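Local atomic coordinates of ABC transporter, permease protein, putative (Porphyromonas gingivalis, PDB entry 2P0S), a protein that is probably the permease component of an ABC-type transporter, represented here by one domain of the longer membrane protein. Residues Gln61-Glu65 against Leu94-Lys98. Residues are numbered along the deposited sequence; the frame is centred on the assembly and turned at random.
With MG (magnesium ion), chain C.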
# COMPACT_ATOMS: atom_id res chain seq x y z
N GLN A 61 -20.71 9.44 -3.64
CA GLN A 61 -21.22 10.27 -2.57
C GLN A 61 -20.05 10.57 -1.64
O GLN A 61 -18.98 9.91 -1.70
CB GLN A 61 -22.32 9.53 -1.79
CG GLN A 61 -23.00 10.41 -0.74
CD GLN A 61 -24.31 9.83 -0.18
OE1 GLN A 61 -24.93 8.93 -0.83
NE2 GLN A 61 -24.72 10.28 1.08
N ASP A 62 -20.19 11.67 -0.88
CA ASP A 62 -19.25 12.02 0.17
C ASP A 62 -19.09 10.78 1.06
O ASP A 62 -20.14 10.28 1.53
CB ASP A 62 -19.83 13.21 0.99
CG ASP A 62 -18.83 13.72 2.02
OD1 ASP A 62 -18.17 12.89 2.67
OD2 ASP A 62 -18.59 14.96 2.08
N LEU A 63 -17.85 10.32 1.27
CA LEU A 63 -17.55 9.00 1.89
C LEU A 63 -17.64 9.09 3.37
O LEU A 63 -17.70 8.01 4.04
CB LEU A 63 -16.16 8.44 1.47
CG LEU A 63 -16.13 8.24 -0.05
CD1 LEU A 63 -14.76 7.75 -0.48
CD2 LEU A 63 -17.14 7.08 -0.49
N LEU A 64 -17.79 10.33 3.83
CA LEU A 64 -18.12 10.47 5.26
C LEU A 64 -19.57 10.24 5.54
O LEU A 64 -19.90 9.85 6.73
CB LEU A 64 -17.64 11.83 5.80
CG LEU A 64 -16.15 12.04 6.15
CD1 LEU A 64 -15.76 13.31 6.96
CD2 LEU A 64 -15.58 10.84 6.86
N GLU A 65 -20.48 10.56 4.64
CA GLU A 65 -21.94 10.33 4.75
C GLU A 65 -22.23 8.91 4.37
O GLU A 65 -22.93 8.22 5.02
CB GLU A 65 -22.74 11.25 3.80
CG GLU A 65 -22.49 12.70 4.05
CD GLU A 65 -23.00 13.64 2.88
OE1 GLU A 65 -22.60 14.83 2.93
OE2 GLU A 65 -23.80 13.20 1.98
N LEU A 94 -9.94 10.94 4.88
CA LEU A 94 -11.23 11.12 5.60
C LEU A 94 -10.96 11.19 7.08
O LEU A 94 -11.65 11.97 7.75
CB LEU A 94 -12.21 9.94 5.32
CG LEU A 94 -12.53 9.90 3.78
CD1 LEU A 94 -13.11 8.45 3.54
CD2 LEU A 94 -13.59 10.93 3.49
N SER A 95 -10.04 10.33 7.55
CA SER A 95 -9.65 10.37 9.00
C SER A 95 -9.11 11.76 9.38
O SER A 95 -9.56 12.47 10.31
CB SER A 95 -8.62 9.32 9.26
OG SER A 95 -9.25 8.02 9.06
N ASP A 96 -8.16 12.22 8.58
CA ASP A 96 -7.59 13.52 8.82
C ASP A 96 -8.60 14.68 8.75
O ASP A 96 -8.40 15.72 9.46
CB ASP A 96 -6.48 13.82 7.75
CG ASP A 96 -5.20 13.08 8.02
OD1 ASP A 96 -5.06 12.37 9.04
OD2 ASP A 96 -4.27 13.22 7.16
N LYS A 97 -9.58 14.60 7.81
CA LYS A 97 -10.58 15.61 7.71
C LYS A 97 -11.37 15.62 9.02
O LYS A 97 -11.70 16.72 9.51
CB LYS A 97 -11.50 15.32 6.56
CG LYS A 97 -12.56 16.32 6.36
CD LYS A 97 -13.14 16.24 4.90
CE LYS A 97 -14.11 17.38 4.63
NZ LYS A 97 -14.89 17.04 3.39
N LYS A 98 -11.72 14.45 9.52
CA LYS A 98 -12.50 14.42 10.79
C LYS A 98 -11.65 14.91 11.95
O LYS A 98 -12.10 15.68 12.79
CB LYS A 98 -12.96 13.02 11.12
CG LYS A 98 -14.13 12.52 10.26
CD LYS A 98 -14.47 11.07 10.63
CE LYS A 98 -15.69 11.02 11.51
NZ LYS A 98 -16.47 9.82 10.95
MG MG C . -19.20 16.66 1.25
O HOH W 1 -15.25 13.71 2.39
O HOH W 2 -17.05 15.67 4.24
O HOH W 3 -21.21 16.17 1.14
O HOH W 4 -17.29 17.50 1.42
O HOH W 5 -19.52 17.46 3.20
O HOH W 6 -20.07 18.57 0.52
O HOH W 7 -18.99 16.08 -0.90
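The loop 61-65 meets the helical turn 94-98 mainly through leucine side chains, with the aliphatic part of Lys98 joining in. Leu64 lies against the helix, with CD2 3.8 Å from CB of Leu94 and CD1 3.8 Å from CG of Lys98, so that it packs on both a leucine and the aliphatic part of a lysine. Beside it, CB of Leu63 meets CD1 of Leu94 at 3.7 Å.

The polar link is made through water. NZ of Lys97 stays 4.4 Å from OD2 of Asp62, too far for a salt bridge, but water 2 spans the gap, 2.7 Å from each of these atoms; the direct charge partner of Lys97 is Glu20.

Asp62 also shapes the loop and binds metal. Its OD1 accepts a hydrogen bond from N of Leu64 (2.8 Å), closing an Asx turn, while its OD2 coordinates the magnesium ion at 2.0 Å. Five waters complete an octahedral shell, so the ion is held by a single protein ligand; one of them, water 3, donates to OE1 of Glu65 (2.6 Å).

The contact thus joins the loop between the antiparallel neighbours 55-59 and 70-74 to the C-terminal part of helix 80-100. Tyr21 touches Asp62 and Leu94 from the same chain, and Ile116 of the second subunit packs on Leu64, Leu94 and Lys98, placing this junction at the subunit interface.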